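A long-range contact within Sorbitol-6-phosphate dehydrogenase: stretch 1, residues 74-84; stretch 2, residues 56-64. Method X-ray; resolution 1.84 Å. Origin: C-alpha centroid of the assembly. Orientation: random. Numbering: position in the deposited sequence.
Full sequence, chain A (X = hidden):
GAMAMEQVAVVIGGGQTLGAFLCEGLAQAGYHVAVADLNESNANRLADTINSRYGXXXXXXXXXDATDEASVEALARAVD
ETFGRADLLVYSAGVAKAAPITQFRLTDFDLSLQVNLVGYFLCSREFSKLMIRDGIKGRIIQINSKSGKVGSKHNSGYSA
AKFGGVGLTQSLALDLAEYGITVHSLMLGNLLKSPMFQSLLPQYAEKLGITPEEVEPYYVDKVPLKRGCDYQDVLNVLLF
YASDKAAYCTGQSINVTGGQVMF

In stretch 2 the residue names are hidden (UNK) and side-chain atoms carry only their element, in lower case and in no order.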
# COMPACT_ATOMS: atom_id res chain seq x y z
N ALA A 74 -16.86 -30.68 12.11
CA ALA A 74 -16.81 -32.14 11.91
C ALA A 74 -15.67 -32.52 10.96
O ALA A 74 -15.03 -33.58 11.12
CB ALA A 74 -18.15 -32.70 11.39
N LEU A 75 -15.42 -31.66 9.96
CA LEU A 75 -14.31 -31.90 9.03
C LEU A 75 -13.03 -31.96 9.75
O LEU A 75 -12.23 -32.88 9.54
CB LEU A 75 -14.26 -30.83 7.93
CG LEU A 75 -13.09 -30.89 6.92
CD1 LEU A 75 -13.35 -31.96 5.89
CD2 LEU A 75 -12.87 -29.52 6.29
N ALA A 76 -12.82 -31.04 10.70
CA ALA A 76 -11.61 -31.06 11.50
C ALA A 76 -11.50 -32.31 12.32
O ALA A 76 -10.42 -32.92 12.41
CB ALA A 76 -11.53 -29.86 12.39
N ARG A 77 -12.59 -32.72 12.95
CA ARG A 77 -12.57 -34.05 13.67
C ARG A 77 -12.21 -35.21 12.72
O ARG A 77 -11.33 -35.99 13.01
CB ARG A 77 -13.89 -34.33 14.42
CG ARG A 77 -13.97 -33.57 15.73
CD ARG A 77 -15.14 -33.94 16.64
NE ARG A 77 -16.40 -33.91 15.89
CZ ARG A 77 -17.20 -32.84 15.73
NH1 ARG A 77 -16.91 -31.64 16.28
NH2 ARG A 77 -18.30 -32.98 15.01
N ALA A 78 -12.82 -35.23 11.54
CA ALA A 78 -12.60 -36.27 10.55
C ALA A 78 -11.15 -36.32 10.05
O ALA A 78 -10.53 -37.39 9.94
CB ALA A 78 -13.55 -36.06 9.39
N VAL A 79 -10.58 -35.17 9.75
CA VAL A 79 -9.18 -35.13 9.34
C VAL A 79 -8.27 -35.59 10.47
O VAL A 79 -7.34 -36.31 10.19
CB VAL A 79 -8.75 -33.70 8.84
CG1 VAL A 79 -7.26 -33.67 8.54
CG2 VAL A 79 -9.50 -33.31 7.58
N ASP A 80 -8.53 -35.20 11.72
CA ASP A 80 -7.68 -35.57 12.84
C ASP A 80 -7.78 -37.07 13.06
O ASP A 80 -6.77 -37.74 13.15
CB ASP A 80 -8.11 -34.87 14.11
CG ASP A 80 -7.19 -35.13 15.30
OD1 ASP A 80 -5.95 -35.34 15.15
OD2 ASP A 80 -7.68 -35.03 16.41
N GLU A 81 -9.00 -37.60 13.11
CA GLU A 81 -9.21 -39.07 13.21
C GLU A 81 -8.38 -39.79 12.15
O GLU A 81 -7.67 -40.74 12.47
CB GLU A 81 -10.68 -39.47 12.95
CG GLU A 81 -11.75 -38.97 13.94
CD GLU A 81 -13.17 -38.91 13.30
OE1 GLU A 81 -13.45 -39.60 12.28
OE2 GLU A 81 -14.02 -38.17 13.83
N THR A 82 -8.47 -39.31 10.90
CA THR A 82 -7.84 -39.93 9.73
C THR A 82 -6.27 -39.84 9.62
O THR A 82 -5.60 -40.89 9.44
CB THR A 82 -8.51 -39.38 8.46
OG1 THR A 82 -9.91 -39.60 8.54
CG2 THR A 82 -7.96 -40.02 7.16
N PHE A 83 -5.69 -38.63 9.69
CA PHE A 83 -4.24 -38.45 9.62
C PHE A 83 -3.59 -38.17 10.93
O PHE A 83 -2.40 -38.18 11.00
CB PHE A 83 -3.85 -37.31 8.65
CG PHE A 83 -4.39 -37.46 7.27
CD1 PHE A 83 -3.75 -38.28 6.34
CD2 PHE A 83 -5.54 -36.81 6.89
CE1 PHE A 83 -4.24 -38.41 5.06
CE2 PHE A 83 -6.06 -36.96 5.60
CZ PHE A 83 -5.38 -37.74 4.68
N GLY A 84 -4.34 -37.87 11.98
CA GLY A 84 -3.75 -37.54 13.29
C GLY A 84 -3.02 -36.20 13.44
O GLY A 84 -2.46 -35.93 14.48
N UNK A 56 -1.90 -46.26 -1.23
CA UNK A 56 -3.13 -46.19 -0.44
C UNK A 56 -2.91 -45.35 0.82
O UNK A 56 -1.84 -45.38 1.41
c UNK A 56 -3.61 -47.60 -0.06
N UNK A 57 -3.92 -44.56 1.20
CA UNK A 57 -3.89 -43.79 2.46
C UNK A 57 -3.09 -42.50 2.32
O UNK A 57 -2.78 -41.86 3.31
N UNK A 58 -2.76 -42.13 1.09
CA UNK A 58 -2.09 -40.86 0.84
C UNK A 58 -3.07 -39.70 0.89
O UNK A 58 -2.78 -38.68 1.52
n UNK A 58 4.08 -38.89 0.01
c UNK A 58 -0.55 -39.56 -0.67
c UNK A 58 0.80 -39.89 -1.22
n UNK A 58 3.40 -39.40 -2.13
c UNK A 58 -1.38 -40.83 -0.49
n UNK A 58 1.90 -39.50 -0.37
c UNK A 58 3.12 -39.25 -0.84
N UNK A 59 -4.20 -39.91 0.21
CA UNK A 59 -5.33 -38.98 0.17
C UNK A 59 -6.69 -39.59 0.66
O UNK A 59 -7.01 -40.76 0.37
c UNK A 59 -5.48 -38.45 -1.22
N UNK A 60 -7.46 -38.79 1.40
CA UNK A 60 -8.89 -39.08 1.72
C UNK A 60 -9.77 -37.90 1.32
O UNK A 60 -9.36 -36.71 1.40
c UNK A 60 -9.09 -39.35 3.20
o UNK A 60 -6.93 -44.37 4.70
c UNK A 60 -7.15 -40.79 3.93
c UNK A 60 -8.78 -43.06 4.03
c UNK A 60 -6.60 -42.02 4.30
c UNK A 60 -8.52 -40.66 3.62
c UNK A 60 -9.33 -41.82 3.67
c UNK A 60 -7.43 -43.16 4.34
N UNK A 61 -10.97 -38.22 0.83
CA UNK A 61 -11.97 -37.21 0.46
C UNK A 61 -12.94 -36.97 1.62
O UNK A 61 -13.36 -37.92 2.32
N UNK A 62 -13.32 -35.71 1.82
CA UNK A 62 -14.26 -35.32 2.90
C UNK A 62 -15.27 -34.34 2.35
O UNK A 62 -14.95 -33.60 1.44
c UNK A 62 -12.51 -35.45 4.70
c UNK A 62 -13.54 -34.62 4.02
c UNK A 62 -10.28 -36.36 4.72
c UNK A 62 -11.26 -35.63 4.10
c UNK A 62 -12.72 -36.00 5.96
c UNK A 62 -11.75 -36.78 6.56
c UNK A 62 -10.52 -36.93 5.96
N UNK A 63 -16.52 -34.40 2.86
CA UNK A 63 -17.54 -33.44 2.55
C UNK A 63 -17.40 -32.26 3.51
O UNK A 63 -17.19 -32.43 4.71
c UNK A 63 -20.86 -32.43 2.61
c UNK A 63 -18.94 -34.07 2.73
n UNK A 63 -22.16 -31.06 0.95
c UNK A 63 -20.03 -33.46 1.86
c UNK A 63 -22.21 -32.19 1.93
N UNK A 64 -17.49 -31.06 2.96
CA UNK A 64 -17.64 -29.87 3.85
C UNK A 64 -18.38 -28.72 3.15
O UNK A 64 -18.29 -28.53 1.93
c UNK A 64 -15.39 -28.77 3.34
c UNK A 64 -16.56 -28.36 5.56
c UNK A 64 -16.29 -29.37 4.44

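Position 56 has one side-chain carbon and touches nothing on the helix of stretch 1; a lone CB makes it Ala-56. Position 57 has no side-chain atoms, and its phi of 81° is one that glycine tolerates best. The backbone O of position 57 lies 4.1 Å from CE1 of Phe-83, near the plane of that ring, and the residue is Gly-57.

Position 58 extends three carbons, then a nitrogen, then a carbon carrying two more nitrogens, a guanidinium. CA-to-CB points away from the helix, so the contact falls to the backbone, where O of position 58 sits 3.8 Å from CE1 of Phe-83. This is Arg-58. Position 59 opens the strand with one carbon, also directed away and without a contact: Ala-59.

At position 60, one carbon leads to a six-carbon ring bearing an oxygen, and the CA-to-CB bond points toward the helix. CG2 of Thr-82 lies over one face of the position 60 ring, 3.7 Å from its centroid, while the ring turns its edge toward the face of Phe-83. The phenol identifies Tyr-60, whose CD1 is 3.4 Å from CG2 of Thr-82 and 3.6 Å from CZ of Phe-83. Position 61 has no side-chain atoms and no contact; it is Gly-61.

Position 62 again carries one carbon and a six-carbon ring, now without oxygen. CB of position 62 is 3.3 Å from CD1 of Leu-75, and CG2 of Val-79 stands over one face of its ring, 4.2 Å from the centroid. The residue is Phe-62; its ring edge meets Ala-78, with CE2 3.4 Å from CB of Ala-78.

Position 63 has four carbons in a row ending in nitrogen, and CA-to-CB points away. The backbone O of position 63 lies 4.0 Å from CD1 of Leu-75. This is Lys-63, with NZ hydrogen-bonded elsewhere in the structure. At position 64 one carbon carries two more; its CA-to-CB bond points toward the helix, with CB 3.9 Å from CD2 of Leu-75: Val-64.

The contact runs on strand alternation. Positions 60, 62 and 64 point toward the helix, while 59 and 63 point away. Helix and strand run nearly antiparallel at 163°, so Val-64 meets Leu-75 near one end and Tyr-60 meets Thr-82 and Phe-83 near the other. Between them Phe-62 has the largest covered area. No hydrogen bond crosses; Thr-82 OG1 instead donates to O of Ala-78 at 2.7 Å, while its methyl packs on Tyr-60. The rule is shape and apolar surface.

Stretch 2, residues 56-64: AGRAYGFKV
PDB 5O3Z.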